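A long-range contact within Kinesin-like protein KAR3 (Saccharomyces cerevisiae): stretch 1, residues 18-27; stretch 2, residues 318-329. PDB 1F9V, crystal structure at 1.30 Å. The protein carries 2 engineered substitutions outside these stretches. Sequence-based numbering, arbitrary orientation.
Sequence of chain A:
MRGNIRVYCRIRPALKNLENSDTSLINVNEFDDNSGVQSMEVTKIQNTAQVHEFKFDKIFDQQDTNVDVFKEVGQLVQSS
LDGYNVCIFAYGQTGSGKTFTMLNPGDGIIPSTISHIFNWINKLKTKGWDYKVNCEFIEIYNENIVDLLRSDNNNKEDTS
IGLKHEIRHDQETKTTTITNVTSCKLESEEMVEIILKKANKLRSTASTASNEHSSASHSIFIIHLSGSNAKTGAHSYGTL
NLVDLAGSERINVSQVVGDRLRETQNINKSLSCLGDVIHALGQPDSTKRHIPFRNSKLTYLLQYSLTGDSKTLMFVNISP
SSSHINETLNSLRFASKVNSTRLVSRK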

# COMPACT_ATOMS: atom_id res chain seq x y z
N LEU A 18 -6.32 5.74 -26.92
CA LEU A 18 -4.87 5.56 -26.79
C LEU A 18 -4.49 4.15 -26.34
O LEU A 18 -3.36 3.70 -26.57
CB LEU A 18 -4.28 6.57 -25.81
CG LEU A 18 -5.27 7.54 -25.17
CD1 LEU A 18 -4.69 8.07 -23.87
CD2 LEU A 18 -5.56 8.67 -26.14
N GLU A 19 -5.42 3.44 -25.70
CA GLU A 19 -5.18 2.08 -25.25
C GLU A 19 -6.24 1.15 -25.83
O GLU A 19 -7.25 1.61 -26.35
CB GLU A 19 -5.23 2.01 -23.72
CG GLU A 19 -3.91 2.33 -23.04
CD GLU A 19 -4.04 2.45 -21.53
OE1 GLU A 19 -3.11 3.00 -20.91
OE2 GLU A 19 -5.06 2.00 -20.97
N ASN A 20 -6.00 -0.16 -25.74
CA ASN A 20 -6.96 -1.13 -26.23
C ASN A 20 -6.65 -2.50 -25.66
O ASN A 20 -5.57 -2.74 -25.13
CB ASN A 20 -6.94 -1.19 -27.76
CG ASN A 20 -5.69 -1.83 -28.31
OD1 ASN A 20 -5.42 -3.01 -28.08
ND2 ASN A 20 -4.90 -1.05 -29.05
N SER A 21 -7.62 -3.41 -25.76
CA SER A 21 -7.46 -4.77 -25.25
C SER A 21 -7.59 -5.76 -26.41
O SER A 21 -8.11 -6.87 -26.25
CB SER A 21 -8.51 -5.05 -24.18
OG SER A 21 -8.34 -6.34 -23.63
N ASP A 22 -7.10 -5.35 -27.58
CA ASP A 22 -7.17 -6.15 -28.80
C ASP A 22 -6.45 -7.50 -28.75
O ASP A 22 -6.86 -8.44 -29.43
CB ASP A 22 -6.58 -5.37 -29.98
CG ASP A 22 -7.43 -4.18 -30.39
OD1 ASP A 22 -8.58 -4.06 -29.92
OD2 ASP A 22 -6.93 -3.38 -31.19
N THR A 23 -5.38 -7.59 -27.97
CA THR A 23 -4.60 -8.83 -27.92
C THR A 23 -4.53 -9.55 -26.58
O THR A 23 -3.62 -10.35 -26.36
CB THR A 23 -3.17 -8.57 -28.43
OG1 THR A 23 -2.60 -7.46 -27.71
CG2 THR A 23 -3.18 -8.23 -29.91
N SER A 24 -5.47 -9.27 -25.70
CA SER A 24 -5.50 -9.94 -24.40
C SER A 24 -6.89 -9.84 -23.79
O SER A 24 -7.73 -9.05 -24.24
CB SER A 24 -4.46 -9.33 -23.44
OG SER A 24 -4.67 -7.94 -23.26
N LEU A 25 -7.13 -10.65 -22.77
CA LEU A 25 -8.41 -10.66 -22.10
C LEU A 25 -8.24 -10.76 -20.59
O LEU A 25 -7.55 -11.65 -20.08
CB LEU A 25 -9.25 -11.83 -22.59
CG LEU A 25 -10.50 -12.14 -21.77
CD1 LEU A 25 -11.52 -11.03 -21.97
CD2 LEU A 25 -11.08 -13.49 -22.19
N ILE A 26 -8.86 -9.84 -19.87
CA ILE A 26 -8.82 -9.87 -18.42
C ILE A 26 -10.27 -9.98 -18.02
O ILE A 26 -11.06 -9.07 -18.27
CB ILE A 26 -8.21 -8.58 -17.84
CG1 ILE A 26 -6.71 -8.54 -18.14
CG2 ILE A 26 -8.43 -8.54 -16.33
CD1 ILE A 26 -6.05 -7.20 -17.84
N ASN A 27 -10.64 -11.10 -17.43
CA ASN A 27 -12.01 -11.32 -17.01
C ASN A 27 -12.10 -11.44 -15.49
O ASN A 27 -11.47 -12.31 -14.89
CB ASN A 27 -12.56 -12.59 -17.66
CG ASN A 27 -13.91 -12.99 -17.08
OD1 ASN A 27 -14.83 -12.17 -16.99
ND2 ASN A 27 -14.04 -14.25 -16.70
N ILE A 318 -3.35 -2.62 -11.63
CA ILE A 318 -3.01 -3.10 -12.96
C ILE A 318 -3.78 -2.36 -14.04
O ILE A 318 -4.88 -1.84 -13.80
CB ILE A 318 -3.27 -4.62 -13.13
CG1 ILE A 318 -4.73 -4.94 -12.86
CG2 ILE A 318 -2.33 -5.42 -12.22
CD1 ILE A 318 -5.12 -6.33 -13.34
N SER A 319 -3.17 -2.28 -15.21
CA SER A 319 -3.80 -1.65 -16.36
C SER A 319 -4.64 -2.73 -17.05
O SER A 319 -4.31 -3.92 -16.98
CB SER A 319 -2.73 -1.14 -17.32
OG SER A 319 -3.21 -1.12 -18.66
N PRO A 320 -5.74 -2.34 -17.71
CA PRO A 320 -6.58 -3.32 -18.40
C PRO A 320 -6.14 -3.55 -19.85
O PRO A 320 -6.65 -4.43 -20.54
CB PRO A 320 -7.96 -2.68 -18.36
CG PRO A 320 -7.64 -1.20 -18.50
CD PRO A 320 -6.30 -0.98 -17.82
N SER A 321 -5.17 -2.75 -20.30
CA SER A 321 -4.71 -2.80 -21.68
C SER A 321 -3.66 -3.83 -22.09
O SER A 321 -2.80 -4.21 -21.31
CB SER A 321 -4.26 -1.40 -22.09
OG SER A 321 -5.30 -0.48 -21.78
N SER A 322 -3.75 -4.24 -23.36
CA SER A 322 -2.86 -5.25 -23.95
C SER A 322 -1.38 -4.90 -23.97
O SER A 322 -0.54 -5.78 -23.80
CB SER A 322 -3.30 -5.58 -25.38
OG SER A 322 -4.62 -6.07 -25.40
N SER A 323 -1.05 -3.63 -24.19
CA SER A 323 0.35 -3.23 -24.24
C SER A 323 1.05 -3.46 -22.91
O SER A 323 2.27 -3.54 -22.85
CB SER A 323 0.47 -1.76 -24.64
OG SER A 323 -0.12 -0.91 -23.67
N HIS A 324 0.26 -3.58 -21.84
CA HIS A 324 0.82 -3.78 -20.50
C HIS A 324 0.59 -5.18 -19.95
O HIS A 324 0.91 -5.45 -18.79
CB HIS A 324 0.19 -2.79 -19.52
CG HIS A 324 0.24 -1.37 -19.97
ND1 HIS A 324 -0.90 -0.62 -20.17
CD2 HIS A 324 1.28 -0.55 -20.22
CE1 HIS A 324 -0.56 0.61 -20.52
NE2 HIS A 324 0.76 0.68 -20.56
N ILE A 325 0.05 -6.08 -20.77
CA ILE A 325 -0.26 -7.42 -20.30
C ILE A 325 0.87 -8.21 -19.64
O ILE A 325 0.65 -8.97 -18.70
CB ILE A 325 -0.88 -8.27 -21.44
CG1 ILE A 325 -1.63 -9.45 -20.85
CG2 ILE A 325 0.20 -8.70 -22.41
CD1 ILE A 325 -2.81 -9.04 -20.00
N ASN A 326 2.10 -8.03 -20.11
CA ASN A 326 3.20 -8.77 -19.52
C ASN A 326 3.51 -8.27 -18.11
O ASN A 326 3.75 -9.07 -17.21
CB ASN A 326 4.43 -8.68 -20.41
CG ASN A 326 4.28 -9.50 -21.68
OD1 ASN A 326 3.61 -10.54 -21.68
ND2 ASN A 326 4.90 -9.04 -22.76
N GLU A 327 3.48 -6.96 -17.92
CA GLU A 327 3.75 -6.40 -16.61
C GLU A 327 2.57 -6.69 -15.69
O GLU A 327 2.74 -6.87 -14.48
CB GLU A 327 3.98 -4.89 -16.69
CG GLU A 327 5.39 -4.50 -17.07
CD GLU A 327 6.46 -5.08 -16.14
OE1 GLU A 327 6.13 -5.57 -15.04
OE2 GLU A 327 7.64 -5.05 -16.53
N THR A 328 1.37 -6.74 -16.27
CA THR A 328 0.18 -7.04 -15.49
C THR A 328 0.31 -8.45 -14.93
O THR A 328 0.01 -8.69 -13.76
CB THR A 328 -1.09 -6.95 -16.35
OG1 THR A 328 -1.40 -5.57 -16.59
CG2 THR A 328 -2.27 -7.60 -15.64
N LEU A 329 0.77 -9.39 -15.75
CA LEU A 329 0.94 -10.75 -15.29
C LEU A 329 2.03 -10.80 -14.21
O LEU A 329 1.93 -11.58 -13.26
CB LEU A 329 1.29 -11.67 -16.48
CG LEU A 329 0.05 -12.06 -17.30
CD1 LEU A 329 0.48 -12.78 -18.57
CD2 LEU A 329 -0.89 -12.94 -16.47
O HOH W 1 -2.85 -0.88 -25.17
O HOH W 2 -6.61 -6.98 -21.66

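What holds the backbone of the two stretches together? The central link is a single main-chain hydrogen bond, in which S322 N donates to N20 O at 2.9 Å with a nearly straight N-H...O angle of 167°. The chains come closest just beside it, where S21 CA and S322 CA lie 4.8 Å apart. S322 begins a 3-10 segment, so its amide has no partner in an earlier turn of this segment, and the carbonyl of N20 supplies one. N20 also steadies its own loop: its side chain OD1 accepts from D22 N at 2.9 Å.

How is the hydroxyl of S322 satisfied? It sits against the type I turn that runs from S21 to S24. T23 N donates to S322 OG at 3.1 Å, and S24 OG lies 2.8 Å from S322 OG in a hydrogen bond that either hydroxyl could donate. Two other amides come near without bonding, D22 N at 3.4 Å and S24 N at 3.3 Å from S322 OG, because their angles are poor. The m rotamer of S322 thus places one oxygen among three successive amides, of which only the middle one, T23 N, is aimed well enough to bond, at 146°.

Where does the charge of E19 go? Its CA-to-CB bond points toward the second stretch, and the extended side chain receives a short hydrogen bond from S321 OG to E19 OE2, 2.6 Å. Both carboxylate oxygens are also hydrogen-bonded elsewhere in the structure. E19 OE1 approaches the edge of the H324 ring, near its plane, at 3.5 Å from H324 CE1. On the same ring, H324 ND1 is hydrogen-bonded to S319 OG at 2.8 Å, and S319 OG accepts from S321 N at 3.0 Å, so the loop that presents S321 to the glutamate is itself braced.

What do water and apolar groups add? Water 2 bridges the stretches, donating to S21 OG at 2.7 Å and to P320 O at 2.8 Å, while S24 OG lies 2.7 Å from its oxygen in a third hydrogen bond. S21 OG in turn donates to S24 O at 2.8 Å. Water 1 makes a second bridge, accepting from N20 N at 3.3 Å and bonding S323 OG at 3.1 Å. Beyond this polar cluster the contact turns greasy: I26 CD1 meets I325 CD1 at 4.3 Å, and S24 CB packs on I325 CD1 at 3.8 Å. I26 CD1 also lies 3.8 Å from S319 O, a van der Waals contact.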